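Local coordinates for leucine-rich repeat protein (Bacteroides thetaiotaomicron, PDB 4ECN) that is of unknown function but, as an extracellular leucine-rich repeat protein with DUF4458 domains, probably takes part in protein binding, at residues A[725-730]-A[750-755]; A[856-861]-A[870-875]. All blocks are in the same frame, centred on the assembly; numbering follows the deposited sequence.

Interaction 1: residues A[725-730]-A[750-755]; sequences KNTYLL and TTLPYL
L730 and L752 meet methyl to methyl, CD2 to CD2 at 3.8 Å, between successive turns of a leucine-rich repeat solenoid, where 725-730 leads into strand 732-734 and the loop 750-755 precedes strand 757-759. The two leucines lie side by side and point the same way; their branched, wholly apolar ends suit a buried interior. Next to them T727 and T751 cross, CG2 of T727 lying 3.6 Å from CG2 of T751. Both threonines have CG2 anti to the backbone N, which gives the methyls to the contact and sends the hydroxyls elsewhere: OG1 of T751 bonds to N723, and OG1 of T727 has weak bonds to the carbonyls of Y724 and L717. Toward the surface, Y728 and Y754 extend alongside each other, CE2 of Y754 at the edge of the Y728 ring, 4.0 Å from its CD2; their long side chains combine an apolar ring flank with a hydroxyl tip suited to solvent. P753 fits the bend as the second residue of a type I turn, L752 to L755, and rests its CD near CB of Y728. Behind the first shell, L752 also packs on F747 and on I733 of strand 732-734, while the 3-10 segment 727-729 is closed by L730 N bonding to T727 O at 3.0 Å.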
# COMPACT_ATOMS: atom_id res chain seq x y z
N LYS A 725 18.79 22.29 37.04
CA LYS A 725 17.78 21.36 37.54
C LYS A 725 17.82 19.98 36.88
O LYS A 725 17.71 18.99 37.62
CB LYS A 725 16.41 22.00 37.30
CG LYS A 725 15.15 21.32 37.85
CD LYS A 725 13.94 22.00 37.21
CE LYS A 725 12.61 21.58 37.77
NZ LYS A 725 11.50 22.37 37.15
N ASN A 726 17.96 19.89 35.53
CA ASN A 726 17.87 18.57 34.89
C ASN A 726 19.13 18.10 34.15
O ASN A 726 19.08 17.02 33.53
CB ASN A 726 16.74 18.57 33.90
CG ASN A 726 15.40 18.42 34.57
OD1 ASN A 726 15.21 17.60 35.48
ND2 ASN A 726 14.42 19.18 34.07
N THR A 727 20.27 18.81 34.29
CA THR A 727 21.56 18.46 33.68
C THR A 727 21.94 16.97 33.98
O THR A 727 22.43 16.31 33.08
CB THR A 727 22.65 19.43 34.19
OG1 THR A 727 22.24 20.77 33.94
CG2 THR A 727 23.98 19.23 33.50
N TYR A 728 21.65 16.46 35.21
CA TYR A 728 21.97 15.09 35.66
C TYR A 728 21.35 14.01 34.73
O TYR A 728 21.85 12.89 34.69
CB TYR A 728 21.50 14.87 37.12
CG TYR A 728 20.02 14.63 37.29
CD1 TYR A 728 19.12 15.69 37.33
CD2 TYR A 728 19.51 13.33 37.40
CE1 TYR A 728 17.74 15.47 37.44
CE2 TYR A 728 18.14 13.10 37.49
CZ TYR A 728 17.26 14.18 37.53
OH TYR A 728 15.90 13.95 37.67
N LEU A 729 20.26 14.35 34.00
CA LEU A 729 19.61 13.43 33.06
C LEU A 729 20.46 13.14 31.81
O LEU A 729 20.19 12.14 31.14
CB LEU A 729 18.26 13.98 32.59
CG LEU A 729 17.17 14.16 33.62
CD1 LEU A 729 15.97 14.84 33.00
CD2 LEU A 729 16.75 12.84 34.23
N LEU A 730 21.43 14.03 31.46
CA LEU A 730 22.25 13.94 30.25
C LEU A 730 23.18 12.73 30.32
O LEU A 730 24.17 12.75 31.07
CB LEU A 730 23.05 15.24 30.06
CG LEU A 730 23.62 15.48 28.67
CD1 LEU A 730 22.49 15.63 27.62
CD2 LEU A 730 24.50 16.69 28.65
N THR A 750 30.37 15.84 39.12
CA THR A 750 29.72 16.86 39.92
C THR A 750 28.59 17.53 39.13
O THR A 750 27.73 18.14 39.76
CB THR A 750 30.74 17.87 40.41
OG1 THR A 750 31.64 18.21 39.35
CG2 THR A 750 31.52 17.34 41.61
N THR A 751 28.56 17.39 37.78
CA THR A 751 27.53 17.99 36.94
C THR A 751 26.84 16.92 36.06
O THR A 751 25.63 16.99 35.89
CB THR A 751 28.13 19.12 36.09
OG1 THR A 751 28.71 20.11 36.96
CG2 THR A 751 27.12 19.76 35.15
N LEU A 752 27.62 15.95 35.51
CA LEU A 752 27.13 14.84 34.67
C LEU A 752 27.42 13.50 35.35
O LEU A 752 28.29 12.75 34.89
CB LEU A 752 27.75 14.86 33.26
CG LEU A 752 27.60 16.09 32.42
CD1 LEU A 752 28.43 15.96 31.18
CD2 LEU A 752 26.17 16.33 32.05
N PRO A 753 26.73 13.20 36.48
CA PRO A 753 27.08 11.96 37.22
C PRO A 753 26.63 10.65 36.54
O PRO A 753 27.14 9.58 36.91
CB PRO A 753 26.35 12.14 38.56
CG PRO A 753 25.21 13.06 38.26
CD PRO A 753 25.68 13.98 37.17
N TYR A 754 25.71 10.72 35.56
CA TYR A 754 25.19 9.53 34.91
C TYR A 754 25.60 9.45 33.46
O TYR A 754 25.03 8.64 32.72
CB TYR A 754 23.66 9.51 35.02
CG TYR A 754 23.15 9.50 36.45
CD1 TYR A 754 23.03 8.30 37.16
CD2 TYR A 754 22.80 10.68 37.10
CE1 TYR A 754 22.58 8.29 38.48
CE2 TYR A 754 22.35 10.68 38.42
CZ TYR A 754 22.24 9.48 39.11
OH TYR A 754 21.81 9.51 40.41
N LEU A 755 26.62 10.25 33.04
CA LEU A 755 27.14 10.27 31.67
C LEU A 755 27.56 8.87 31.27
O LEU A 755 28.38 8.28 31.95
CB LEU A 755 28.32 11.27 31.55
CG LEU A 755 29.03 11.38 30.16
CD1 LEU A 755 28.06 11.78 29.00
CD2 LEU A 755 30.23 12.30 30.23

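Interaction 2: residues A[856-861]-A[870-875]; sequences YVLLYD and DALGIE
One hydrogen bond joins the two segments: the hydroxyl OH of Y860 donates to the backbone O of L872 at 2.6 Å. It arrives in the carbonyl plane on a lone pair, with a C=O...donor angle of 117°, and the acceptor lies in the plane of the phenol ring. Tyrosine suits this place because its side chain, with CG between the backbone N and the carbonyl carbon (chi1 72°), spans the distance between backbones whose CA atoms, at Y860 and L872, are 9.0 Å apart.

The other contacts are apolar. L872 crosses the end of the tyrosine obliquely, CD2 lying 3.6 Å from CZ of Y860, while CD1 of I874 approaches CE2 of Y860 at the same distance. L858 adds a looser touch, its CD2 4.3 Å from CD1 of L872. I866 of strand 865-867 backs this cluster, packing on Y860, L872 and I874.

Backbone bonds complete the frame. G873 N bonds to D870 O at 3.3 Å, and the positive phi there is one glycine adopts readily; E875 pairs with K862. Strand 857-859 bonds to strand 831-833 and is an outermost strand of its parallel sheet, consistent with a C-terminal cap of a leucine-rich repeat solenoid.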
# COMPACT_ATOMS: atom_id res chain seq x y z
N TYR A 856 37.50 -10.38 24.20
CA TYR A 856 38.13 -9.07 24.01
C TYR A 856 38.19 -8.77 22.51
O TYR A 856 38.60 -9.64 21.72
CB TYR A 856 39.53 -9.07 24.64
CG TYR A 856 40.09 -7.71 25.03
CD1 TYR A 856 40.74 -6.91 24.10
CD2 TYR A 856 40.09 -7.30 26.36
CE1 TYR A 856 41.33 -5.70 24.48
CE2 TYR A 856 40.66 -6.09 26.74
CZ TYR A 856 41.29 -5.29 25.80
OH TYR A 856 41.85 -4.09 26.20
N VAL A 857 37.74 -7.56 22.12
CA VAL A 857 37.74 -7.11 20.74
C VAL A 857 38.79 -6.05 20.59
O VAL A 857 38.63 -4.94 21.11
CB VAL A 857 36.35 -6.59 20.33
CG1 VAL A 857 36.29 -6.34 18.83
CG2 VAL A 857 35.26 -7.57 20.76
N LEU A 858 39.89 -6.38 19.91
CA LEU A 858 40.94 -5.40 19.72
C LEU A 858 41.05 -5.05 18.26
O LEU A 858 41.20 -5.94 17.43
CB LEU A 858 42.30 -5.85 20.28
CG LEU A 858 43.40 -4.78 20.20
CD1 LEU A 858 43.22 -3.72 21.27
CD2 LEU A 858 44.77 -5.40 20.33
N LEU A 859 40.90 -3.74 17.97
CA LEU A 859 41.06 -3.15 16.65
C LEU A 859 42.45 -2.59 16.58
O LEU A 859 42.84 -1.75 17.40
CB LEU A 859 39.99 -2.10 16.31
CG LEU A 859 38.56 -2.59 16.13
CD1 LEU A 859 37.67 -1.46 15.67
CD2 LEU A 859 38.46 -3.72 15.09
N TYR A 860 43.23 -3.14 15.65
CA TYR A 860 44.64 -2.86 15.50
C TYR A 860 45.12 -3.22 14.10
O TYR A 860 44.36 -3.81 13.30
CB TYR A 860 45.39 -3.70 16.56
CG TYR A 860 45.41 -5.17 16.22
CD1 TYR A 860 44.25 -5.94 16.29
CD2 TYR A 860 46.58 -5.79 15.77
CE1 TYR A 860 44.24 -7.27 15.90
CE2 TYR A 860 46.58 -7.13 15.39
CZ TYR A 860 45.41 -7.87 15.47
OH TYR A 860 45.39 -9.20 15.13
N ASP A 861 46.40 -2.92 13.83
CA ASP A 861 47.11 -3.20 12.59
C ASP A 861 48.28 -4.13 12.88
O ASP A 861 49.06 -3.83 13.79
CB ASP A 861 47.61 -1.89 11.94
CG ASP A 861 46.58 -0.81 11.68
OD1 ASP A 861 45.46 -1.14 11.24
OD2 ASP A 861 46.93 0.40 11.84
N ASP A 870 50.74 -13.55 20.64
CA ASP A 870 51.18 -14.20 19.41
C ASP A 870 50.00 -14.46 18.50
O ASP A 870 50.16 -14.43 17.28
CB ASP A 870 51.94 -15.50 19.71
CG ASP A 870 53.28 -15.26 20.38
OD1 ASP A 870 53.30 -14.82 21.55
OD2 ASP A 870 54.32 -15.51 19.72
N ALA A 871 48.80 -14.66 19.09
CA ALA A 871 47.54 -14.94 18.39
C ALA A 871 47.11 -13.80 17.43
O ALA A 871 46.33 -14.05 16.50
CB ALA A 871 46.43 -15.20 19.40
N LEU A 872 47.64 -12.56 17.64
CA LEU A 872 47.31 -11.36 16.84
C LEU A 872 47.96 -11.38 15.45
O LEU A 872 47.42 -10.77 14.51
CB LEU A 872 47.75 -10.06 17.56
CG LEU A 872 47.05 -9.68 18.87
CD1 LEU A 872 47.70 -8.46 19.47
CD2 LEU A 872 45.57 -9.43 18.68
N GLY A 873 49.11 -12.03 15.35
CA GLY A 873 49.85 -12.10 14.10
C GLY A 873 50.54 -10.80 13.75
O GLY A 873 50.52 -10.39 12.59
N ILE A 874 51.16 -10.14 14.75
CA ILE A 874 51.90 -8.90 14.57
C ILE A 874 53.16 -9.19 13.73
O ILE A 874 53.85 -10.17 14.01
CB ILE A 874 52.26 -8.27 15.96
CG1 ILE A 874 51.00 -7.89 16.81
CG2 ILE A 874 53.27 -7.10 15.86
CD1 ILE A 874 50.07 -6.78 16.28
N GLU A 875 53.44 -8.35 12.71
CA GLU A 875 54.62 -8.46 11.85
C GLU A 875 55.90 -8.22 12.66
O GLU A 875 56.15 -7.11 13.13
CB GLU A 875 54.56 -7.50 10.65
CG GLU A 875 53.58 -7.94 9.57
CD GLU A 875 53.93 -7.54 8.14
OE1 GLU A 875 54.68 -6.55 7.96
OE2 GLU A 875 53.46 -8.23 7.21

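Both contacts belong to the same run of repeats, whose parallel sheet includes strands 732-734, 757-759 and 857-859, yet they do not touch: their centres are 37 Å apart and their nearest atoms about 19 Å. Interaction 1 lies within the stack and is largely buried; it joins the loops leading into two neighbouring strands, entirely by packing, with no hydrogen bond between its segments. Interaction 2 is a surface contact at the end of the stack, where the edge strand 857-859 of the sheet meets residues near the C-terminus instead of another repeat. There a smaller apolar patch is combined with a tyrosine-to-carbonyl bond. Tyrosines serve differently too, fringing the first contact but lying at the heart of the second.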